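Glycogen synthase (Cyanobacterium sp. CLg1, PDB 6GNF) is a two-domain glycosyltransferase of the bacterial glycogen (starch) synthase family, with the GT-B architecture, and holds ADP in this structure. Local coordinates at residues A[315-320]-A[413-418]; A[305-310]-A[443-448]; A[332-337]-A[420-425]; A[350-355]-A[381-386]. One frame throughout, in Å; residues are numbered along the deposited sequence.

Contact 1 of 4, residues A[315-320]-A[413-418]; sequences DKFILA and DSKLAH. With ADP (adenosine-5'-diphosphate), chain F.
His418 is gripped by its neighbours in two ways, along its edge by Asp315 and over one face by Phe317. His418 ND1 donates to Asp315 OD2 at 2.6 Å, a somewhat bent bond (144° at the hydrogen). The oxygen is met on its syn side, with the donor tilted out of the carboxylate plane and the acceptor out of the imidazole plane; the two planes stand 80° apart. Phe317 makes an offset stack with the imidazole, ring centroids 4.3 Å apart and planes 21° from parallel; Phe317 CD1 sits over the imidazole centre, 3.4 Å from His418 CD2. Histidine suits the place because one flat group offers both a polar edge and stacking faces. Phe317 CD2 lies obliquely 3.8 Å from Lys415 CA.

Next outward is what fixes Asp315, whose CG lies opposite the backbone N and so directs the carboxylate to the histidine. Asp315 OD1 accepts from Phe317 N at 2.8 Å, an Asx turn, and Ile318 N to Asp315 OD1, 3.1 Å, completes the wider Asx motif. This probably helps hold the loop with Phe317 beside the histidine. OD2 is shared with Tyr446 OH, and Trp310 stacks on the opposite face of His418.

One turn back, Asp413 N-caps helix 414-423 through a weak bond from Leu416 N, and Asp413 N reaches ADP N1 weakly at 3.3 Å. This capped helix start forms part of the nucleotide pocket, consistent with a GT-B C-terminal domain.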
# COMPACT_ATOMS: atom_id res chain seq x y z
N ASP A 315 22.37 -5.59 -1.90
CA ASP A 315 21.37 -6.23 -2.76
C ASP A 315 21.84 -7.62 -3.21
O ASP A 315 22.95 -7.76 -3.71
CB ASP A 315 21.10 -5.34 -3.98
CG ASP A 315 19.93 -5.82 -4.82
OD1 ASP A 315 19.96 -6.96 -5.33
OD2 ASP A 315 18.97 -5.04 -4.95
N LYS A 316 20.99 -8.63 -3.02
CA LYS A 316 21.37 -10.03 -3.28
C LYS A 316 20.96 -10.56 -4.65
O LYS A 316 21.19 -11.73 -4.93
CB LYS A 316 20.79 -10.94 -2.20
CG LYS A 316 21.10 -10.45 -0.79
CD LYS A 316 21.10 -11.59 0.22
CE LYS A 316 21.46 -11.08 1.61
NZ LYS A 316 22.00 -12.18 2.46
N PHE A 317 20.36 -9.73 -5.48
CA PHE A 317 19.90 -10.15 -6.81
C PHE A 317 20.74 -9.59 -7.94
O PHE A 317 21.01 -10.29 -8.92
CB PHE A 317 18.46 -9.72 -7.03
CG PHE A 317 17.49 -10.29 -6.05
CD1 PHE A 317 17.22 -9.64 -4.86
CD2 PHE A 317 16.82 -11.48 -6.33
CE1 PHE A 317 16.31 -10.16 -3.95
CE2 PHE A 317 15.91 -12.01 -5.44
CZ PHE A 317 15.65 -11.35 -4.24
N ILE A 318 21.15 -8.33 -7.81
CA ILE A 318 21.80 -7.62 -8.92
C ILE A 318 23.21 -8.13 -9.18
O ILE A 318 23.82 -8.75 -8.32
CB ILE A 318 21.81 -6.09 -8.69
CG1 ILE A 318 22.63 -5.71 -7.45
CG2 ILE A 318 20.37 -5.57 -8.57
CD1 ILE A 318 22.54 -4.24 -7.07
N LEU A 319 23.70 -7.87 -10.39
CA LEU A 319 24.99 -8.38 -10.83
C LEU A 319 26.19 -7.70 -10.20
O LEU A 319 27.28 -8.28 -10.17
CB LEU A 319 25.13 -8.27 -12.35
CG LEU A 319 24.93 -9.59 -13.10
CD1 LEU A 319 23.48 -10.03 -13.00
CD2 LEU A 319 25.37 -9.46 -14.55
N ALA A 320 26.03 -6.46 -9.74
CA ALA A 320 27.12 -5.76 -9.09
C ALA A 320 26.61 -4.81 -8.03
O ALA A 320 25.72 -4.00 -8.28
CB ALA A 320 27.95 -5.01 -10.12
N ASP A 413 7.84 -10.46 -10.18
CA ASP A 413 9.20 -10.95 -10.31
C ASP A 413 10.16 -10.04 -9.54
O ASP A 413 10.58 -9.00 -10.05
CB ASP A 413 9.57 -11.01 -11.80
CG ASP A 413 10.93 -11.65 -12.05
OD1 ASP A 413 11.71 -11.84 -11.08
OD2 ASP A 413 11.23 -11.99 -13.21
N SER A 414 10.51 -10.45 -8.32
CA SER A 414 11.38 -9.65 -7.47
C SER A 414 12.76 -9.45 -8.08
O SER A 414 13.31 -8.35 -8.04
CB SER A 414 11.50 -10.27 -6.08
OG SER A 414 10.34 -9.94 -5.35
N LYS A 415 13.32 -10.51 -8.65
CA LYS A 415 14.63 -10.43 -9.28
C LYS A 415 14.67 -9.33 -10.35
O LYS A 415 15.61 -8.53 -10.38
CB LYS A 415 15.00 -11.79 -9.89
CG LYS A 415 16.37 -11.84 -10.55
CD LYS A 415 16.79 -13.29 -10.77
CE LYS A 415 18.08 -13.40 -11.57
NZ LYS A 415 17.86 -13.14 -13.02
N LEU A 416 13.66 -9.29 -11.22
CA LEU A 416 13.62 -8.30 -12.29
C LEU A 416 13.34 -6.90 -11.73
O LEU A 416 13.84 -5.90 -12.25
CB LEU A 416 12.59 -8.67 -13.35
CG LEU A 416 12.63 -7.85 -14.64
CD1 LEU A 416 13.96 -7.99 -15.35
CD2 LEU A 416 11.50 -8.26 -15.57
N ALA A 417 12.54 -6.81 -10.68
CA ALA A 417 12.32 -5.54 -10.00
C ALA A 417 13.65 -4.96 -9.51
O ALA A 417 13.92 -3.77 -9.69
CB ALA A 417 11.35 -5.71 -8.84
N HIS A 418 14.49 -5.82 -8.93
CA HIS A 418 15.79 -5.40 -8.45
C HIS A 418 16.68 -4.95 -9.61
O HIS A 418 17.33 -3.90 -9.54
CB HIS A 418 16.45 -6.53 -7.64
CG HIS A 418 15.96 -6.61 -6.23
ND1 HIS A 418 16.52 -5.88 -5.21
CD2 HIS A 418 14.94 -7.31 -5.67
CE1 HIS A 418 15.88 -6.13 -4.08
NE2 HIS A 418 14.92 -7.00 -4.34
PB ADP F . 0.96 0.12 -4.16
O1B ADP F . -0.00 1.25 -4.44
O2B ADP F . 1.14 -0.16 -2.69
O3B ADP F . 0.75 -1.08 -5.03
PA ADP F . 3.64 1.08 -3.71
O1A ADP F . 3.23 1.77 -2.42
O2A ADP F . 4.69 1.71 -4.62
O3A ADP F . 2.36 0.76 -4.65
O5' ADP F . 4.14 -0.41 -3.35
C5' ADP F . 4.14 -1.46 -4.33
C4' ADP F . 5.32 -2.38 -4.03
O4' ADP F . 5.24 -3.61 -4.75
C3' ADP F . 6.62 -1.72 -4.42
O3' ADP F . 7.57 -1.97 -3.38
C2' ADP F . 7.01 -2.39 -5.72
O2' ADP F . 8.43 -2.49 -5.78
C1' ADP F . 6.34 -3.75 -5.66
N9 ADP F . 5.79 -4.28 -6.94
C8 ADP F . 4.68 -3.86 -7.58
N7 ADP F . 4.45 -4.60 -8.70
C5 ADP F . 5.42 -5.52 -8.78
C6 ADP F . 5.79 -6.62 -9.70
N6 ADP F . 5.06 -6.89 -10.80
N1 ADP F . 6.89 -7.35 -9.41
C2 ADP F . 7.65 -7.11 -8.33
N3 ADP F . 7.37 -6.13 -7.45
C4 ADP F . 6.29 -5.32 -7.61

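Contact 2 of 4, residues A[305-310]-A[443-448]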
# COMPACT_ATOMS: atom_id res chain seq x y z
N THR A 305 11.04 3.47 4.62
CA THR A 305 11.21 2.13 4.12
C THR A 305 12.41 1.45 4.79
O THR A 305 13.30 2.11 5.31
CB THR A 305 11.40 2.16 2.60
OG1 THR A 305 11.44 0.82 2.10
CG2 THR A 305 12.70 2.87 2.22
N LYS A 306 12.38 0.12 4.83
CA LYS A 306 13.50 -0.65 5.33
C LYS A 306 14.62 -0.66 4.32
O LYS A 306 14.38 -0.68 3.13
CB LYS A 306 13.11 -2.10 5.61
CG LYS A 306 12.49 -2.33 6.96
CD LYS A 306 12.00 -3.76 7.10
CE LYS A 306 13.15 -4.73 7.19
NZ LYS A 306 12.72 -6.02 7.75
N ILE A 307 15.84 -0.75 4.84
CA ILE A 307 17.03 -0.68 4.02
C ILE A 307 17.55 -2.08 3.69
O ILE A 307 18.11 -2.27 2.62
CB ILE A 307 18.09 0.20 4.73
CG1 ILE A 307 17.57 1.65 4.89
CG2 ILE A 307 19.43 0.12 4.02
CD1 ILE A 307 18.36 2.48 5.87
N GLU A 308 17.33 -3.04 4.58
CA GLU A 308 17.89 -4.40 4.45
C GLU A 308 17.84 -5.05 3.06
O GLU A 308 18.88 -5.43 2.53
CB GLU A 308 17.24 -5.34 5.46
CG GLU A 308 17.71 -5.13 6.90
CD GLU A 308 16.72 -5.64 7.92
OE1 GLU A 308 16.32 -4.85 8.80
OE2 GLU A 308 16.34 -6.83 7.84
N THR A 309 16.65 -5.24 2.51
CA THR A 309 16.53 -5.89 1.20
C THR A 309 16.90 -4.94 0.05
O THR A 309 17.48 -5.38 -0.95
CB THR A 309 15.09 -6.40 0.96
OG1 THR A 309 14.69 -7.25 2.04
CG2 THR A 309 14.98 -7.18 -0.36
N TRP A 310 16.55 -3.66 0.20
CA TRP A 310 16.70 -2.67 -0.87
C TRP A 310 17.81 -1.66 -0.59
O TRP A 310 17.56 -0.60 0.00
CB TRP A 310 15.37 -1.94 -1.10
CG TRP A 310 14.31 -2.82 -1.64
CD1 TRP A 310 13.38 -3.52 -0.93
CD2 TRP A 310 14.06 -3.12 -3.02
NE1 TRP A 310 12.57 -4.23 -1.77
CE2 TRP A 310 12.96 -4.01 -3.06
CE3 TRP A 310 14.66 -2.73 -4.22
CZ2 TRP A 310 12.44 -4.50 -4.26
CZ3 TRP A 310 14.14 -3.23 -5.42
CH2 TRP A 310 13.05 -4.10 -5.42
N ALA A 443 14.17 3.60 -5.39
CA ALA A 443 14.93 4.12 -6.52
C ALA A 443 16.02 5.09 -6.06
O ALA A 443 17.16 5.00 -6.49
CB ALA A 443 14.01 4.80 -7.51
N MET A 444 15.65 6.03 -5.19
CA MET A 444 16.60 7.02 -4.71
C MET A 444 17.77 6.40 -3.96
O MET A 444 18.90 6.85 -4.10
CB MET A 444 15.90 8.09 -3.87
CG MET A 444 15.05 9.03 -4.72
SD MET A 444 14.32 10.42 -3.84
CE MET A 444 13.03 9.61 -2.91
N MET A 445 17.53 5.36 -3.17
CA MET A 445 18.62 4.68 -2.47
C MET A 445 19.61 4.03 -3.44
O MET A 445 20.77 3.85 -3.09
CB MET A 445 18.09 3.61 -1.53
CG MET A 445 17.38 4.15 -0.31
SD MET A 445 16.69 2.82 0.72
CE MET A 445 18.18 2.06 1.35
N TYR A 446 19.15 3.70 -4.64
CA TYR A 446 20.00 3.13 -5.69
C TYR A 446 20.59 4.19 -6.63
O TYR A 446 21.29 3.85 -7.58
CB TYR A 446 19.21 2.09 -6.50
CG TYR A 446 19.02 0.76 -5.78
CD1 TYR A 446 18.19 0.66 -4.68
CD2 TYR A 446 19.66 -0.39 -6.22
CE1 TYR A 446 18.00 -0.54 -4.02
CE2 TYR A 446 19.48 -1.60 -5.56
CZ TYR A 446 18.65 -1.67 -4.47
OH TYR A 446 18.45 -2.86 -3.79
N GLY A 447 20.31 5.47 -6.39
CA GLY A 447 20.79 6.55 -7.25
C GLY A 447 20.00 6.65 -8.55
O GLY A 447 20.46 7.23 -9.52
N THR A 448 18.80 6.08 -8.54
CA THR A 448 17.93 6.08 -9.70
C THR A 448 16.92 7.21 -9.50
O THR A 448 16.25 7.28 -8.47
CB THR A 448 17.23 4.71 -9.86
OG1 THR A 448 18.22 3.70 -10.11
CG2 THR A 448 16.23 4.72 -11.00
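Trp310 and Met445 come nearest each other, with CA atoms 7.8 Å apart, an irregular loop against the last turn of a helix, so side chains rather than backbone bonds make the join. Met445 reaches over to the loop: its chain runs out extended and bends only at the end (chi3 69°), which turns the methyl CE into the angle between Ile307 and Trp310. Met445 CE lies 3.5 Å from Ile307 CG2, while Met445 SD passes 4.3 Å from Thr305 CG2. A long, flexible thioether is well suited to following an uneven surface.

Tyr446 comes in at about a right angle to Trp310. Tyr446 CE1 meets the indole at the rim, in the ring plane, 4.0 Å from Trp310 CE3, and Tyr446 OH, whose polar partner is Asp315, lies 3.4 Å from Trp310 CA.

The helix ends just here. Gly447, with positive phi, closes it in a Schellman motif, its N bonding Met444 O and Thr448 N bonding Ala443 O at 2.8 Å; a residue without a side chain takes that backbone shape easily. Around the contact, Tyr446 packs on Thr421 and Ala422 of helix 414-423, the indole stacks on Tyr442 of helix 439-445, Met445 also touches Val523, and Lys306 forms salt bridges with Glu45 and Glu49 of helix 39-54, while the chain beyond Gly447 runs into strand 449-452.

Contact 3 of 4, residues A[332-337]-A[420-425]; sequences KLCKVA and ITAGAD
Lys335 lays its aliphatic chain along the carbonyl of Gly423, with Lys335 CB 3.4 Å from Gly423 O and CG scarcely farther. Its first torsion turns CG away from the backbone N (chi1 -172°), and the rest is fully extended, so the ammonium group is carried past the end of helix 414-423 to Asp425. There Lys335 NZ makes a salt bridge with Asp425 OD2 at 2.6 Å, meeting the syn lone pair of that oxygen, and the two side chains cross at about a right angle. Both residues are buried, and the charges have further partners: NZ also donates to Pro348 O and Ile350 O, while OD2 accepts from Leu352 N. Lysine fits because its hydrophobic stem can line a helix contact while its tip reaches a distant cluster of oxygens; aspartate, with its short side chain, holds its carboxylate close to the start of the neighbouring strand.

Between the helices the packing is of small residues. Gly423 presents no side chain, and Gly423 CA comes within 3.8 Å of Lys335 CA; Gly423 O also receives a CA-H...O contact from Lys335 CA at 3.5 Å. One position along, Cys334 SG touches Ala422 CB at 4.1 Å, compact groups that allow the backbones to lie close, and Cys334 O lies 3.7 Å from Gly423 CA.

Close helix packing over small residues, with a buried ion pair where helix 414-423 hands over to strand 426-429, belongs here to the helical layer over the parallel sheet of the C-terminal Rossmann-like domain.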
# COMPACT_ATOMS: atom_id res chain seq x y z
N LYS A 332 26.63 1.06 -13.93
CA LYS A 332 26.75 0.83 -15.37
C LYS A 332 26.64 -0.65 -15.70
O LYS A 332 26.01 -1.03 -16.69
CB LYS A 332 28.06 1.37 -15.94
CG LYS A 332 27.90 2.74 -16.56
CD LYS A 332 29.22 3.32 -17.05
CE LYS A 332 29.01 4.75 -17.49
NZ LYS A 332 30.28 5.52 -17.54
N LEU A 333 27.26 -1.49 -14.88
CA LEU A 333 27.20 -2.93 -15.09
C LEU A 333 25.76 -3.41 -14.91
O LEU A 333 25.26 -4.20 -15.71
CB LEU A 333 28.18 -3.66 -14.16
CG LEU A 333 28.42 -5.17 -14.37
CD1 LEU A 333 29.75 -5.59 -13.75
CD2 LEU A 333 27.31 -6.03 -13.82
N CYS A 334 25.09 -2.91 -13.87
CA CYS A 334 23.67 -3.21 -13.67
C CYS A 334 22.81 -2.76 -14.86
O CYS A 334 21.90 -3.47 -15.26
CB CYS A 334 23.17 -2.56 -12.38
SG CYS A 334 23.83 -3.35 -10.89
N LYS A 335 23.12 -1.60 -15.43
CA LYS A 335 22.41 -1.09 -16.60
C LYS A 335 22.54 -2.04 -17.79
O LYS A 335 21.54 -2.42 -18.40
CB LYS A 335 22.91 0.30 -16.99
CG LYS A 335 22.08 0.96 -18.09
CD LYS A 335 22.46 2.42 -18.27
CE LYS A 335 21.66 3.06 -19.38
NZ LYS A 335 21.90 4.53 -19.46
N VAL A 336 23.77 -2.37 -18.14
CA VAL A 336 24.04 -3.33 -19.22
C VAL A 336 23.39 -4.70 -18.96
O VAL A 336 22.93 -5.35 -19.90
CB VAL A 336 25.56 -3.44 -19.47
CG1 VAL A 336 25.94 -4.70 -20.24
CG2 VAL A 336 26.09 -2.17 -20.12
N ALA A 337 23.36 -5.13 -17.70
CA ALA A 337 22.71 -6.38 -17.32
C ALA A 337 21.20 -6.34 -17.55
O ALA A 337 20.61 -7.29 -18.07
CB ALA A 337 23.02 -6.72 -15.87
N ILE A 420 15.73 -3.71 -12.38
CA ILE A 420 15.20 -2.45 -12.93
C ILE A 420 15.58 -1.27 -12.04
O ILE A 420 16.04 -0.23 -12.54
CB ILE A 420 13.67 -2.51 -13.12
CG1 ILE A 420 13.32 -3.42 -14.30
CG2 ILE A 420 13.09 -1.12 -13.37
CD1 ILE A 420 11.90 -3.94 -14.26
N THR A 421 15.40 -1.43 -10.74
CA THR A 421 15.71 -0.39 -9.77
C THR A 421 17.17 0.03 -9.83
O THR A 421 17.46 1.22 -9.71
CB THR A 421 15.38 -0.84 -8.35
OG1 THR A 421 14.03 -1.32 -8.31
CG2 THR A 421 15.53 0.30 -7.35
N ALA A 422 18.07 -0.94 -9.96
CA ALA A 422 19.50 -0.67 -10.01
C ALA A 422 19.94 -0.23 -11.40
O ALA A 422 20.71 0.72 -11.54
CB ALA A 422 20.27 -1.91 -9.58
N GLY A 423 19.42 -0.89 -12.43
CA GLY A 423 19.89 -0.68 -13.80
C GLY A 423 19.36 0.56 -14.48
O GLY A 423 20.05 1.17 -15.29
N ALA A 424 18.12 0.92 -14.16
CA ALA A 424 17.47 2.06 -14.80
C ALA A 424 18.10 3.37 -14.35
O ALA A 424 18.60 3.49 -13.23
CB ALA A 424 15.98 2.08 -14.48
N ASP A 425 18.05 4.37 -15.23
CA ASP A 425 18.46 5.72 -14.89
C ASP A 425 17.34 6.46 -14.20
O ASP A 425 17.57 7.29 -13.32
CB ASP A 425 18.86 6.47 -16.15
CG ASP A 425 20.03 5.84 -16.83
OD1 ASP A 425 21.01 5.56 -16.12
OD2 ASP A 425 19.96 5.62 -18.06

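Contact 4 of 4, residues A[350-355]-A[381-386]; sequences IPLFGF and QVVILG. With ADP (adenosine-5'-diphosphate), chain F.
Gln381 turns CG away from its own carbonyl carbon (chi1 -73°) and then runs straight, which lays Gln381 CG 3.8 Å from Ile350 CG2 and Gln381 OE1 3.4 Å from Leu352 CD1. Phe355 stands on the other face of the sheet, that of Val382 and Ile384, and its first torsion (170°, CG opposite the backbone N) brings Phe355 CD1 to Ile384 CG2 at 3.5 Å. The amide of Gln381 is polar yet buried; Gln339 NE2 satisfies OE1 and Thr345 O satisfies NE2.

Between these two layers of side chains, strands 352-355 and 381-385 run parallel, 14° apart. Five backbone bonds alternate between them, from Gln381 N to Pro351 O at 2.9 Å through Phe353 and Val383 to Leu385 N to Phe355 O at 2.9 Å. Branched and aromatic residues suit such buried strands, and Gly354 adds no side chain to the face that carries Leu352 and Val383, which touch through CD2 and CG2.

Helix 414-423 packs on the Val383 face through Ile420 and also meets Leu385, whereas helix 365-370 supports Phe355, Val382 and Ile384, and helix 485-503 touches Phe353. Strand 426-429 pairs with the other edge of strand 352-356, and the chain leaves strand 381-385 at Gly386, where Gly386 CA lies 3.6 Å from ADP N6.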
# COMPACT_ATOMS: atom_id res chain seq x y z
N ILE A 350 22.38 5.18 -23.47
CA ILE A 350 20.97 5.40 -23.77
C ILE A 350 20.20 5.48 -22.46
O ILE A 350 20.22 4.53 -21.69
CB ILE A 350 20.38 4.27 -24.64
CG1 ILE A 350 21.04 4.26 -26.02
CG2 ILE A 350 18.87 4.45 -24.81
CD1 ILE A 350 20.81 2.99 -26.80
N PRO A 351 19.50 6.61 -22.21
CA PRO A 351 18.78 6.74 -20.95
C PRO A 351 17.64 5.73 -20.84
O PRO A 351 16.88 5.57 -21.79
CB PRO A 351 18.23 8.18 -20.99
CG PRO A 351 18.16 8.51 -22.44
CD PRO A 351 19.28 7.77 -23.10
N LEU A 352 17.54 5.07 -19.69
CA LEU A 352 16.56 4.01 -19.50
C LEU A 352 15.56 4.37 -18.40
O LEU A 352 15.95 4.76 -17.31
CB LEU A 352 17.27 2.70 -19.15
CG LEU A 352 16.41 1.43 -19.24
CD1 LEU A 352 17.24 0.24 -19.66
CD2 LEU A 352 15.70 1.11 -17.94
N PHE A 353 14.28 4.22 -18.72
CA PHE A 353 13.17 4.44 -17.78
C PHE A 353 12.58 3.11 -17.34
O PHE A 353 12.34 2.23 -18.17
CB PHE A 353 12.06 5.26 -18.45
CG PHE A 353 12.44 6.68 -18.73
CD1 PHE A 353 13.11 7.02 -19.89
CD2 PHE A 353 12.10 7.69 -17.84
CE1 PHE A 353 13.45 8.34 -20.16
CE2 PHE A 353 12.43 9.01 -18.10
CZ PHE A 353 13.11 9.34 -19.26
N GLY A 354 12.33 2.96 -16.05
CA GLY A 354 11.77 1.73 -15.50
C GLY A 354 10.46 1.96 -14.76
O GLY A 354 10.35 2.88 -13.95
N PHE A 355 9.47 1.11 -15.02
CA PHE A 355 8.20 1.13 -14.30
C PHE A 355 7.98 -0.20 -13.60
O PHE A 355 8.18 -1.27 -14.20
CB PHE A 355 7.04 1.42 -15.25
CG PHE A 355 5.68 1.23 -14.62
CD1 PHE A 355 5.09 -0.03 -14.58
CD2 PHE A 355 4.99 2.30 -14.07
CE1 PHE A 355 3.84 -0.21 -14.00
CE2 PHE A 355 3.75 2.13 -13.50
CZ PHE A 355 3.17 0.87 -13.46
N GLN A 381 15.10 4.11 -23.56
CA GLN A 381 14.59 2.77 -23.39
C GLN A 381 13.57 2.75 -22.26
O GLN A 381 13.65 3.57 -21.35
CB GLN A 381 15.73 1.79 -23.12
CG GLN A 381 16.56 1.50 -24.37
CD GLN A 381 17.75 0.60 -24.11
OE1 GLN A 381 17.97 0.15 -22.98
NE2 GLN A 381 18.54 0.34 -25.15
N VAL A 382 12.60 1.85 -22.35
CA VAL A 382 11.55 1.72 -21.34
C VAL A 382 11.35 0.27 -20.97
O VAL A 382 11.18 -0.59 -21.84
CB VAL A 382 10.20 2.29 -21.83
CG1 VAL A 382 9.15 2.16 -20.73
CG2 VAL A 382 10.34 3.74 -22.27
N VAL A 383 11.36 -0.01 -19.68
CA VAL A 383 11.08 -1.35 -19.17
C VAL A 383 9.88 -1.25 -18.24
O VAL A 383 9.83 -0.36 -17.39
CB VAL A 383 12.30 -1.92 -18.43
CG1 VAL A 383 11.98 -3.30 -17.87
CG2 VAL A 383 13.50 -1.99 -19.36
N ILE A 384 8.92 -2.15 -18.43
CA ILE A 384 7.66 -2.11 -17.69
C ILE A 384 7.35 -3.47 -17.05
O ILE A 384 7.25 -4.47 -17.74
CB ILE A 384 6.48 -1.74 -18.61
CG1 ILE A 384 6.84 -0.57 -19.52
CG2 ILE A 384 5.25 -1.40 -17.79
CD1 ILE A 384 5.87 -0.36 -20.66
N LEU A 385 7.21 -3.48 -15.73
CA LEU A 385 6.96 -4.70 -14.98
C LEU A 385 5.69 -4.55 -14.14
O LEU A 385 5.61 -3.66 -13.30
CB LEU A 385 8.15 -5.02 -14.07
CG LEU A 385 8.02 -6.21 -13.12
CD1 LEU A 385 7.91 -7.52 -13.89
CD2 LEU A 385 9.20 -6.26 -12.15
N GLY A 386 4.72 -5.45 -14.34
CA GLY A 386 3.46 -5.39 -13.60
C GLY A 386 2.47 -6.51 -13.92
O GLY A 386 2.57 -7.17 -14.94
PB ADP F . 0.96 0.12 -4.16
O1B ADP F . -0.00 1.25 -4.44
O2B ADP F . 1.14 -0.16 -2.69
O3B ADP F . 0.75 -1.08 -5.03
PA ADP F . 3.64 1.08 -3.71
O1A ADP F . 3.23 1.77 -2.42
O2A ADP F . 4.69 1.71 -4.62
O3A ADP F . 2.36 0.76 -4.65
O5' ADP F . 4.14 -0.41 -3.35
C5' ADP F . 4.14 -1.46 -4.33
C4' ADP F . 5.32 -2.38 -4.03
O4' ADP F . 5.24 -3.61 -4.75
C3' ADP F . 6.62 -1.72 -4.42
O3' ADP F . 7.57 -1.97 -3.38
C2' ADP F . 7.01 -2.39 -5.72
O2' ADP F . 8.43 -2.49 -5.78
C1' ADP F . 6.34 -3.75 -5.66
N9 ADP F . 5.79 -4.28 -6.94
C8 ADP F . 4.68 -3.86 -7.58
N7 ADP F . 4.45 -4.60 -8.70
C5 ADP F . 5.42 -5.52 -8.78
C6 ADP F . 5.79 -6.62 -9.70
N6 ADP F . 5.06 -6.89 -10.80
N1 ADP F . 6.89 -7.35 -9.41
C2 ADP F . 7.65 -7.11 -8.33
N3 ADP F . 7.37 -6.13 -7.45
C4 ADP F . 6.29 -5.32 -7.61

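The contacts cluster in and beside the C-terminal domain. Contacts 3 and 4 have centres about 10 Å apart, as do contacts 1 and 3, while contacts 2 and 4 have centres about 18 Å apart and do not touch. Helix 414-423 serves contacts 1 and 3 and packs on the sheet of contact 4. Along the chain the first segments come in the order 305-310, 315-320, 332-337 and 350-355. Contact 2 closes the widest loop; contacts 1 and 3 interleave within it, and contact 4 is nested inside both. Contacts 1 and 4 both touch ADP, so part of the nucleotide pocket is built where this sheet, helix 414-423 and the preceding loops meet.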